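Local coordinates for malonyl CoA-ACP transacylase (Xanthomonas oryzae pv. oryzae, PDB 3K89), which probably transfers the malonyl group from malonyl-CoA to holo acyl carrier protein, the step that supplies malonyl-ACP for fatty acid synthesis, at residues 143-148 against 167-172; 149-154 against 182-187; 216-221 against 248-253; 297-302 against 306-311. All coordinates share one frame; numbering follows the deposited sequence.

Interaction 1 (143-148 against 167-172)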
loop_
_atom_site.group_PDB
_atom_site.type_symbol
_atom_site.label_atom_id
_atom_site.label_comp_id
_atom_site.label_asym_id
_atom_site.label_seq_id
_atom_site.Cartn_x
_atom_site.Cartn_y
_atom_site.Cartn_z
ATOM N N ALA A 143 20.659 9.124 4.583
ATOM C CA ALA A 143 21.884 8.721 5.263
ATOM C C ALA A 143 21.858 9.015 6.759
ATOM O O ALA A 143 22.309 8.199 7.557
ATOM C CB ALA A 143 23.101 9.396 4.608
ATOM N N VAL A 144 21.328 10.180 7.128
ATOM C CA VAL A 144 21.209 10.573 8.534
ATOM C C VAL A 144 20.303 9.575 9.261
ATOM O O VAL A 144 20.666 9.042 10.315
ATOM C CB VAL A 144 20.642 12.006 8.670
ATOM C CG1 VAL A 144 20.403 12.360 10.134
ATOM C CG2 VAL A 144 21.580 13.024 8.011
ATOM N N VAL A 145 19.147 9.301 8.664
ATOM C CA VAL A 145 18.160 8.394 9.265
ATOM C C VAL A 145 18.703 6.967 9.373
ATOM O O VAL A 145 18.491 6.278 10.380
ATOM C CB VAL A 145 16.825 8.412 8.478
ATOM C CG1 VAL A 145 15.773 7.544 9.178
ATOM C CG2 VAL A 145 16.306 9.831 8.335
ATOM N N LEU A 146 19.401 6.516 8.335
ATOM C CA LEU A 146 19.923 5.151 8.315
ATOM C C LEU A 146 21.024 4.942 9.351
ATOM O O LEU A 146 21.104 3.884 9.980
ATOM C CB LEU A 146 20.430 4.789 6.921
ATOM C CG LEU A 146 19.436 4.209 5.901
ATOM C CD1 LEU A 146 18.025 4.753 6.018
ATOM C CD2 LEU A 146 19.964 4.447 4.497
ATOM N N GLU A 147 21.852 5.962 9.546
ATOM C CA GLU A 147 22.922 5.835 10.530
ATOM C C GLU A 147 22.327 5.923 11.938
ATOM O O GLU A 147 22.744 5.181 12.823
ATOM C CB GLU A 147 24.046 6.861 10.291
ATOM C CG GLU A 147 25.431 6.414 10.838
ATOM C CD GLU A 147 26.373 5.807 9.772
ATOM O OE1 GLU A 147 26.367 6.261 8.602
ATOM O OE2 GLU A 147 27.148 4.882 10.117
ATOM N N VAL A 148 21.321 6.780 12.113
ATOM C CA VAL A 148 20.599 6.917 13.397
ATOM C C VAL A 148 19.941 5.588 13.809
ATOM O O VAL A 148 20.033 5.176 14.963
ATOM C CB VAL A 148 19.560 8.081 13.384
ATOM C CG1 VAL A 148 18.538 7.928 14.501
ATOM C CG2 VAL A 148 20.247 9.429 13.524
ATOM N N GLY A 167 13.089 12.895 1.376
ATOM C CA GLY A 167 12.535 13.633 2.518
ATOM C C GLY A 167 11.302 13.040 3.198
ATOM O O GLY A 167 10.637 13.721 3.996
ATOM N N GLN A 168 10.956 11.791 2.866
ATOM C CA GLN A 168 10.038 11.019 3.705
ATOM C C GLN A 168 10.481 9.568 3.832
ATOM O O GLN A 168 10.455 8.809 2.860
ATOM C CB GLN A 168 8.563 11.072 3.262
ATOM C CG GLN A 168 7.698 10.332 4.328
ATOM C CD GLN A 168 6.215 10.190 4.019
ATOM O OE1 GLN A 168 5.546 11.132 3.563
ATOM N NE2 GLN A 168 5.681 9.012 4.324
ATOM N N ILE A 169 10.897 9.201 5.035
ATOM C CA ILE A 169 11.191 7.809 5.366
ATOM C C ILE A 169 10.380 7.460 6.588
ATOM O O ILE A 169 10.256 8.264 7.524
ATOM C CB ILE A 169 12.686 7.566 5.675
ATOM C CG1 ILE A 169 13.553 7.808 4.453
ATOM C CG2 ILE A 169 12.922 6.148 6.187
ATOM C CD1 ILE A 169 15.025 7.564 4.760
ATOM N N VAL A 170 9.795 6.272 6.575
ATOM C CA VAL A 170 9.146 5.770 7.762
ATOM C C VAL A 170 10.080 4.731 8.363
ATOM O O VAL A 170 10.566 3.837 7.668
ATOM C CB VAL A 170 7.761 5.164 7.426
ATOM C CG1 VAL A 170 7.121 4.528 8.672
ATOM C CG2 VAL A 170 6.857 6.231 6.870
ATOM N N ILE A 171 10.349 4.865 9.658
ATOM C CA ILE A 171 11.124 3.867 10.391
ATOM C C ILE A 171 10.194 3.056 11.280
ATOM O O ILE A 171 9.094 3.504 11.585
ATOM C CB ILE A 171 12.258 4.506 11.253
ATOM C CG1 ILE A 171 11.689 5.394 12.369
ATOM C CG2 ILE A 171 13.208 5.318 10.362
ATOM C CD1 ILE A 171 12.787 6.001 13.268
ATOM N N GLY A 172 10.620 1.851 11.627
ATOM C CA GLY A 172 9.783 0.986 12.435
ATOM C C GLY A 172 10.557 -0.077 13.169
ATOM O O GLY A 172 11.723 -0.333 12.870
#

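Interaction 2 (149-154 against 182-187)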
loop_
_atom_site.group_PDB
_atom_site.type_symbol
_atom_site.label_atom_id
_atom_site.label_comp_id
_atom_site.label_asym_id
_atom_site.label_seq_id
_atom_site.Cartn_x
_atom_site.Cartn_y
_atom_site.Cartn_z
ATOM N N CYS A 149 19.290 4.915 12.860
ATOM C CA CYS A 149 18.659 3.629 13.163
ATOM C C CYS A 149 19.673 2.615 13.681
ATOM O O CYS A 149 19.409 1.903 14.643
ATOM C CB CYS A 149 17.932 3.066 11.937
ATOM S SG CYS A 149 16.386 3.889 11.590
ATOM N N ALA A 150 20.835 2.556 13.037
ATOM C CA ALA A 150 21.875 1.622 13.435
ATOM C C ALA A 150 22.367 1.947 14.849
ATOM O O ALA A 150 22.571 1.042 15.669
ATOM C CB ALA A 150 23.030 1.666 12.437
ATOM N N GLU A 151 22.512 3.234 15.129
ATOM C CA GLU A 151 23.008 3.687 16.435
ATOM C C GLU A 151 22.018 3.472 17.573
ATOM O O GLU A 151 22.426 3.213 18.710
ATOM C CB GLU A 151 23.387 5.156 16.373
ATOM C CG GLU A 151 24.609 5.412 15.510
ATOM C CD GLU A 151 25.043 6.861 15.509
ATOM O OE1 GLU A 151 24.343 7.708 16.117
ATOM O OE2 GLU A 151 26.092 7.141 14.880
ATOM N N ALA A 152 20.728 3.586 17.253
ATOM C CA ALA A 152 19.645 3.445 18.242
ATOM C C ALA A 152 19.257 2.000 18.573
ATOM O O ALA A 152 18.698 1.730 19.635
ATOM C CB ALA A 152 18.416 4.210 17.776
ATOM N N ALA A 153 19.524 1.072 17.661
ATOM C CA ALA A 153 18.991 -0.292 17.781
ATOM C C ALA A 153 19.307 -1.036 19.086
ATOM O O ALA A 153 18.407 -1.633 19.703
ATOM C CB ALA A 153 19.399 -1.148 16.553
ATOM N N GLY A 154 20.568 -0.993 19.512
ATOM C CA GLY A 154 21.015 -1.829 20.625
ATOM C C GLY A 154 20.724 -3.286 20.341
ATOM O O GLY A 154 21.129 -3.814 19.293
ATOM N N LEU A 182 14.192 8.414 17.508
ATOM C CA LEU A 182 13.588 9.732 17.530
ATOM C C LEU A 182 14.383 10.703 18.409
ATOM O O LEU A 182 14.588 11.845 18.009
ATOM C CB LEU A 182 12.122 9.657 17.972
ATOM C CG LEU A 182 11.150 8.961 17.005
ATOM C CD1 LEU A 182 9.734 8.902 17.598
ATOM C CD2 LEU A 182 11.132 9.621 15.634
ATOM N N ALA A 183 14.832 10.229 19.575
ATOM C CA ALA A 183 15.705 11.013 20.472
ATOM C C ALA A 183 17.010 11.426 19.782
ATOM O O ALA A 183 17.415 12.593 19.867
ATOM C CB ALA A 183 16.005 10.237 21.750
ATOM N N LEU A 184 17.655 10.482 19.096
ATOM C CA LEU A 184 18.919 10.756 18.404
ATOM C C LEU A 184 18.739 11.740 17.244
ATOM O O LEU A 184 19.593 12.615 17.016
ATOM C CB LEU A 184 19.593 9.461 17.931
ATOM C CG LEU A 184 20.065 8.458 18.990
ATOM C CD1 LEU A 184 20.756 7.272 18.332
ATOM C CD2 LEU A 184 20.989 9.114 20.021
ATOM N N LEU A 185 17.621 11.611 16.530
ATOM C CA LEU A 185 17.274 12.561 15.479
ATOM C C LEU A 185 17.088 13.963 16.046
ATOM O O LEU A 185 17.561 14.944 15.456
ATOM C CB LEU A 185 16.022 12.109 14.714
ATOM C CG LEU A 185 16.242 11.002 13.676
ATOM C CD1 LEU A 185 14.918 10.332 13.344
ATOM C CD2 LEU A 185 16.913 11.520 12.406
ATOM N N ALA A 186 16.418 14.042 17.195
ATOM C CA ALA A 186 16.166 15.307 17.882
ATOM C C ALA A 186 17.459 15.985 18.349
ATOM O O ALA A 186 17.575 17.211 18.267
ATOM C CB ALA A 186 15.217 15.102 19.058
ATOM N N GLU A 187 18.422 15.195 18.824
ATOM C CA GLU A 187 19.705 15.750 19.283
ATOM C C GLU A 187 20.610 16.094 18.098
ATOM O O GLU A 187 21.624 16.782 18.257
ATOM C CB GLU A 187 20.419 14.812 20.264
ATOM C CG GLU A 187 21.060 15.536 21.480
ATOM C CD GLU A 187 20.126 15.647 22.706
ATOM O OE1 GLU A 187 19.288 14.739 22.920
ATOM O OE2 GLU A 187 20.242 16.631 23.478
#

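Interaction 3 (216-221 against 248-253)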
loop_
_atom_site.group_PDB
_atom_site.type_symbol
_atom_site.label_atom_id
_atom_site.label_comp_id
_atom_site.label_asym_id
_atom_site.label_seq_id
_atom_site.Cartn_x
_atom_site.Cartn_y
_atom_site.Cartn_z
ATOM N N GLU A 216 2.802 -19.568 3.482
ATOM C CA GLU A 216 1.974 -20.781 3.516
ATOM C C GLU A 216 0.517 -20.511 3.109
ATOM O O GLU A 216 -0.100 -21.323 2.415
ATOM C CB GLU A 216 2.041 -21.440 4.896
ATOM C CG GLU A 216 3.464 -21.895 5.260
ATOM C CD GLU A 216 3.559 -22.518 6.648
ATOM O OE1 GLU A 216 4.694 -22.797 7.093
ATOM O OE2 GLU A 216 2.506 -22.728 7.293
ATOM N N ALA A 217 -0.029 -19.377 3.539
ATOM C CA ALA A 217 -1.397 -18.983 3.175
ATOM C C ALA A 217 -1.504 -18.790 1.666
ATOM O O ALA A 217 -2.465 -19.234 1.054
ATOM C CB ALA A 217 -1.818 -17.714 3.917
ATOM N N MET A 218 -0.491 -18.178 1.064
ATOM C CA MET A 218 -0.521 -17.907 -0.361
ATOM C C MET A 218 -0.490 -19.183 -1.179
ATOM O O MET A 218 -1.088 -19.257 -2.263
ATOM C CB MET A 218 0.643 -17.017 -0.778
ATOM C CG MET A 218 0.468 -15.572 -0.276
ATOM S SD MET A 218 1.669 -14.434 -0.970
ATOM C CE MET A 218 3.138 -15.144 -0.364
ATOM N N ALA A 219 0.238 -20.181 -0.688
ATOM C CA ALA A 219 0.493 -21.361 -1.517
ATOM C C ALA A 219 -0.735 -22.263 -1.680
ATOM O O ALA A 219 -0.741 -23.145 -2.544
ATOM C CB ALA A 219 1.700 -22.136 -0.997
ATOM N N GLY A 220 -1.768 -22.028 -0.868
ATOM C CA GLY A 220 -3.043 -22.748 -0.972
ATOM C C GLY A 220 -4.012 -22.144 -1.983
ATOM O O GLY A 220 -5.066 -22.722 -2.283
ATOM N N LEU A 221 -3.653 -20.977 -2.512
ATOM C CA LEU A 221 -4.504 -20.273 -3.483
ATOM C C LEU A 221 -4.100 -20.509 -4.933
ATOM O O LEU A 221 -2.985 -20.927 -5.229
ATOM C CB LEU A 221 -4.479 -18.765 -3.198
ATOM C CG LEU A 221 -4.802 -18.316 -1.762
ATOM C CD1 LEU A 221 -4.537 -16.814 -1.608
ATOM C CD2 LEU A 221 -6.227 -18.655 -1.297
ATOM N N ALA A 248 8.474 -12.549 -3.656
ATOM C CA ALA A 248 8.607 -11.110 -3.494
ATOM C C ALA A 248 7.597 -10.553 -2.506
ATOM O O ALA A 248 7.891 -9.550 -1.848
ATOM C CB ALA A 248 8.485 -10.386 -4.843
ATOM N N LEU A 249 6.420 -11.190 -2.391
ATOM C CA LEU A 249 5.436 -10.815 -1.374
ATOM C C LEU A 249 5.841 -11.256 0.035
ATOM O O LEU A 249 5.586 -10.542 1.016
ATOM C CB LEU A 249 4.046 -11.383 -1.692
ATOM C CG LEU A 249 3.392 -10.783 -2.936
ATOM C CD1 LEU A 249 2.217 -11.656 -3.348
ATOM C CD2 LEU A 249 2.908 -9.323 -2.694
ATOM N N VAL A 250 6.472 -12.421 0.135
ATOM C CA VAL A 250 6.995 -12.871 1.431
ATOM C C VAL A 250 8.081 -11.884 1.902
ATOM O O VAL A 250 8.026 -11.357 3.026
ATOM C CB VAL A 250 7.544 -14.308 1.346
ATOM C CG1 VAL A 250 8.351 -14.656 2.629
ATOM C CG2 VAL A 250 6.392 -15.291 1.167
ATOM N N GLU A 251 9.063 -11.632 1.038
ATOM C CA GLU A 251 10.137 -10.694 1.338
ATOM C C GLU A 251 9.617 -9.294 1.602
ATOM O O GLU A 251 10.155 -8.599 2.469
ATOM C CB GLU A 251 11.147 -10.660 0.204
ATOM C CG GLU A 251 11.887 -11.964 0.044
ATOM C CD GLU A 251 12.738 -11.969 -1.224
ATOM O OE1 GLU A 251 12.728 -10.975 -1.984
ATOM O OE2 GLU A 251 13.398 -12.985 -1.472
ATOM N N GLN A 252 8.581 -8.873 0.862
ATOM C CA GLN A 252 7.970 -7.562 1.077
ATOM C C GLN A 252 7.667 -7.307 2.552
ATOM O O GLN A 252 7.837 -6.185 3.032
ATOM C CB GLN A 252 6.661 -7.433 0.274
ATOM C CG GLN A 252 6.158 -5.999 0.175
ATOM C CD GLN A 252 4.653 -5.888 0.258
ATOM O OE1 GLN A 252 4.038 -6.410 1.192
ATOM N NE2 GLN A 252 4.040 -5.182 -0.703
ATOM N N LEU A 253 7.197 -8.334 3.267
ATOM C CA LEU A 253 6.626 -8.095 4.594
ATOM C C LEU A 253 7.646 -7.637 5.626
ATOM O O LEU A 253 7.304 -6.879 6.553
ATOM C CB LEU A 253 5.914 -9.360 5.084
ATOM C CG LEU A 253 4.830 -9.099 6.129
ATOM C CD1 LEU A 253 3.606 -8.461 5.502
ATOM C CD2 LEU A 253 4.440 -10.365 6.855
#

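Interaction 4 (297-302 against 306-311)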
loop_
_atom_site.group_PDB
_atom_site.type_symbol
_atom_site.label_atom_id
_atom_site.label_comp_id
_atom_site.label_asym_id
_atom_site.label_seq_id
_atom_site.Cartn_x
_atom_site.Cartn_y
_atom_site.Cartn_z
ATOM N N ARG A 297 -2.678 11.740 -10.501
ATOM C CA ARG A 297 -4.058 12.125 -10.190
ATOM C C ARG A 297 -4.790 11.107 -9.318
ATOM O O ARG A 297 -4.851 9.936 -9.688
ATOM C CB ARG A 297 -4.859 12.294 -11.484
ATOM C CG ARG A 297 -4.434 13.447 -12.351
ATOM C CD ARG A 297 -5.369 13.525 -13.533
ATOM N NE ARG A 297 -5.094 14.697 -14.359
ATOM C CZ ARG A 297 -5.889 15.766 -14.448
ATOM N NH1 ARG A 297 -7.028 15.858 -13.741
ATOM N NH2 ARG A 297 -5.526 16.765 -15.238
ATOM N N PRO A 298 -5.377 11.551 -8.199
ATOM C CA PRO A 298 -6.255 10.656 -7.417
ATOM C C PRO A 298 -7.580 10.378 -8.131
ATOM O O PRO A 298 -8.051 11.213 -8.916
ATOM C CB PRO A 298 -6.552 11.477 -6.158
ATOM C CG PRO A 298 -6.418 12.886 -6.611
ATOM C CD PRO A 298 -5.273 12.880 -7.566
ATOM N N LEU A 299 -8.181 9.224 -7.839
ATOM C CA LEU A 299 -9.484 8.853 -8.379
ATOM C C LEU A 299 -10.547 8.651 -7.285
ATOM O O LEU A 299 -11.651 8.185 -7.574
ATOM C CB LEU A 299 -9.354 7.563 -9.217
ATOM C CG LEU A 299 -8.324 7.472 -10.340
ATOM C CD1 LEU A 299 -8.340 6.070 -10.972
ATOM C CD2 LEU A 299 -8.589 8.547 -11.394
ATOM N N ALA A 300 -10.227 9.043 -6.055
ATOM C CA ALA A 300 -11.047 8.713 -4.871
ATOM C C ALA A 300 -12.438 9.348 -4.790
ATOM O O ALA A 300 -13.264 8.900 -4.008
ATOM C CB ALA A 300 -10.258 9.037 -3.579
ATOM N N THR A 301 -12.688 10.390 -5.580
ATOM C CA THR A 301 -13.888 11.223 -5.415
ATOM C C THR A 301 -14.485 11.518 -6.785
ATOM O O THR A 301 -13.763 11.482 -7.787
ATOM C CB THR A 301 -13.529 12.578 -4.783
ATOM O OG1 THR A 301 -12.680 13.286 -5.687
ATOM C CG2 THR A 301 -12.812 12.424 -3.446
ATOM N N PRO A 302 -15.788 11.859 -6.837
ATOM C CA PRO A 302 -16.419 12.137 -8.134
ATOM C C PRO A 302 -15.664 13.170 -8.988
ATOM O O PRO A 302 -15.440 12.933 -10.181
ATOM C CB PRO A 302 -17.803 12.639 -7.743
ATOM C CG PRO A 302 -18.101 11.867 -6.494
ATOM C CD PRO A 302 -16.780 11.836 -5.751
ATOM N N ALA A 306 -13.738 12.143 -12.419
ATOM C CA ALA A 306 -14.204 12.731 -13.680
ATOM C C ALA A 306 -13.109 13.520 -14.367
ATOM O O ALA A 306 -12.989 13.485 -15.596
ATOM C CB ALA A 306 -15.426 13.626 -13.452
ATOM N N GLY A 307 -12.300 14.217 -13.570
ATOM C CA GLY A 307 -11.193 15.019 -14.088
ATOM C C GLY A 307 -10.146 14.185 -14.805
ATOM O O GLY A 307 -9.656 14.564 -15.866
ATOM N N ALA A 308 -9.789 13.046 -14.204
ATOM C CA ALA A 308 -8.823 12.123 -14.783
ATOM C C ALA A 308 -9.424 11.460 -16.015
ATOM O O ALA A 308 -8.769 11.368 -17.046
ATOM C CB ALA A 308 -8.438 11.059 -13.758
ATOM N N LEU A 309 -10.660 10.989 -15.893
ATOM C CA LEU A 309 -11.344 10.318 -17.002
ATOM C C LEU A 309 -11.398 11.224 -18.226
ATOM O O LEU A 309 -11.281 10.743 -19.354
ATOM C CB LEU A 309 -12.753 9.848 -16.598
ATOM C CG LEU A 309 -13.433 8.798 -17.485
ATOM C CD1 LEU A 309 -12.628 7.496 -17.507
ATOM C CD2 LEU A 309 -14.873 8.542 -17.033
ATOM N N ASP A 310 -11.545 12.530 -17.998
ATOM C CA ASP A 310 -11.607 13.511 -19.086
ATOM C C ASP A 310 -10.239 13.851 -19.662
ATOM O O ASP A 310 -10.069 13.853 -20.884
ATOM C CB ASP A 310 -12.304 14.793 -18.642
ATOM C CG ASP A 310 -12.548 15.747 -19.793
ATOM O OD1 ASP A 310 -11.750 16.696 -19.952
ATOM O OD2 ASP A 310 -13.523 15.536 -20.547
ATOM N N ALA A 311 -9.271 14.130 -18.788
ATOM C CA ALA A 311 -7.923 14.540 -19.207
ATOM C C ALA A 311 -7.155 13.448 -19.958
ATOM O O ALA A 311 -6.256 13.753 -20.754
ATOM C CB ALA A 311 -7.114 15.039 -18.009
#

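Interaction 1 (143-148 against 167-172)
Val145 and Ile171 meet methyl to methyl between helix 142-152 and strand 168-172. Val145 CG1 lies 3.6 Å from Ile171 CG2, and the two side chains approach at a slant. In Val145, CG1 stands anti to the backbone N (chi1 -176°), and this branch takes up the contact with Ile171. In Ile171, CG1 sits between the backbone N and the carbonyl carbon (chi1 65°). That leaves CG2 beside the backbone N, where it faces the valine. Ile169, two residues earlier on the same strand face, uses its far end instead. Its CD1 comes within 4.2 Å of Val145 CB. The same methyl lies 4.3 Å from Leu146 CD1, so Ile169 CD1 touches two neighbouring helix residues. The CB of Leu146 does not head for the strand, but its CD1 branch reaches over to it. Helix and strand run almost parallel, at 10°, with their axes 10.1 Å apart. The helix thus lies along one face of the mixed sheet. Val137 of strand 132-138 also touches Val145, and Phe163 of strand 158-165 touches Ile169, so the neighbouring strands extend the same apolar layer. No hydrogen bond links the two segments. The contact is made by branched aliphatic groups, three of its four residues are buried, and its cohesion comes from van der Waals packing and the exclusion of water.

Interaction 2 (149-154 against 182-187)
Leu184 reaches from helix 175-187 to the last turn of helix 142-152 with one methyl, CD1. This methyl lies 3.9 Å from Ala152 CB and 3.8 Å from Ala152 N. It also lies 3.9 Å from Glu151 CB. One leucine branch therefore touches two consecutive residues, on backbone as well as side chain. The CG of Leu184 stands anti to its carbonyl carbon (chi1 -64°), and chi2 near 180° extends CD1 away from its own helix. On the other side, the small Ala152 lets the leucine come close to the helix backbone. Glu151 contributes only the root of its side chain. Beyond CG its chain is extended, and its carboxylate makes a long, weak ion pair with Arg188. A second shell ties the two helices together. Val148, one turn before Ala152, packs against both Leu184 and Leu185, and Arg180, one turn before Leu184, donates a hydrogen bond from NE to Ala152 O, just before Gly154 leaves the helical path with positive phi. The Ala152 side chain also touches Val158 of strand 158-165, while Leu185 packs on Val137 of strand 132-138. Two helices packed side by side on one face of an antiparallel sheet are characteristic of the ferredoxin-like small subdomain of the FabD acyltransferase fold.

Interaction 3 (216-221 against 248-253)
Met218 bridges two helices of the larger part of the acyltransferase fold, a helix-helix contact between 208-219 and 242-254. The tight part is the end of this one side chain. Its SD lies 3.7 Å from Leu249 CD1 and 3.9 Å from Leu249 CB. Its CE turns toward the next residue and sits 3.6 Å from Val250 CG2. The CG of Met218 is anti to the carbonyl carbon, and the chain runs straight through chi2. The bend at chi3 (-61°) turns CE toward Val250 while SD stays against Leu249. Met218 and Leu249 are buried. Leu115 of helix 109-126 also touches Met218, and Leu101 of helix 95-103 touches Leu249, so the methionine and the leucine join a larger apolar core. The looser side is at the CE end, where Val250 is partly exposed. Right after Met218, Ala219 and Gly220 are exposed, and two backbone bonds at this helix end, to Glu216 O and Ala217 O, are weak. One turn on from Leu249, Gln252 makes polar contacts. Gln252 O accepts a hydrogen bond from ND1 of His203, predicted to be catalytic, and Gln252 NE2 donates to the backbone O of Ser94, the likely nucleophile. Leu249 is thus one turn from a residue that bonds to both predicted active-site residues. Within the contact, Met218 CE also lies 4.1 Å from Leu249 CB.

Interaction 4 (297-302 against 306-311)
Arg297 lies along helix 302-311, in a beta-alpha unit where edge strand 295-298 of the parallel sheet leads through a short loop into that helix. Arg297, Ala308 and Pro302 have the most surface buried here. The arginine chain is extended from CG to NE, so its methylene groups run beside the helix. CD lies 3.9 Å from both Ala308 CA and Ala308 CB. Farther out, the guanidinium group has Ala311 CB over one face, with NH2 3.6 Å from that methyl. NH1 stands 3.6 Å from Gly307 O, too far to count as a hydrogen bond. NE has a long, weak ion pair with Asp295. The arginine thus packs on the helix without a hydrogen bond to residues 306-311.

Ala308 is buried between two side chains of the strand and loop. Besides Arg297 it meets Leu299, whose CB does not head for the helix but whose CD2 turns toward it. Trp79 of helix 61-81 touches both Leu299 and Ala308 and extends this apolar patch.

Pro302 takes part through its backbone, because its ring turns away from the later turn and packs on Leu24 and Leu27. Thr301 caps the helix start, and its OG1 is hydrogen-bonded to Asp304. In the first turn, Ala306 N donates to Pro302 O at 2.9 Å with an N-H...O angle of 163°. The shortest apolar approach is tight, with Leu299 CD2 3.5 Å from Ala308 CB.

Interactions 1 and 2 share helix 142-152. Interaction 1 sets it against the sheet, and interaction 2 sets its end against helix 175-187. They touch at Ile171 CG2 and Cys149 SG. Interaction 1 is buried; interaction 2 reaches the surface. Interaction 3 is also buried, but it joins two helices of the larger part. Interactions 1 and 3 both come within about 10 Å of the predicted catalytic His203, side chain to side chain; interaction 3 is also about 9 Å from Ser94. Interaction 4 lies apart, across the chain's centre from interactions 2 and 3. Aliphatic groups carry interactions 1 and 2; interaction 3 adds a thioether. Interaction 4, partly exposed, adds a guanidinium group and a backbone hydrogen bond.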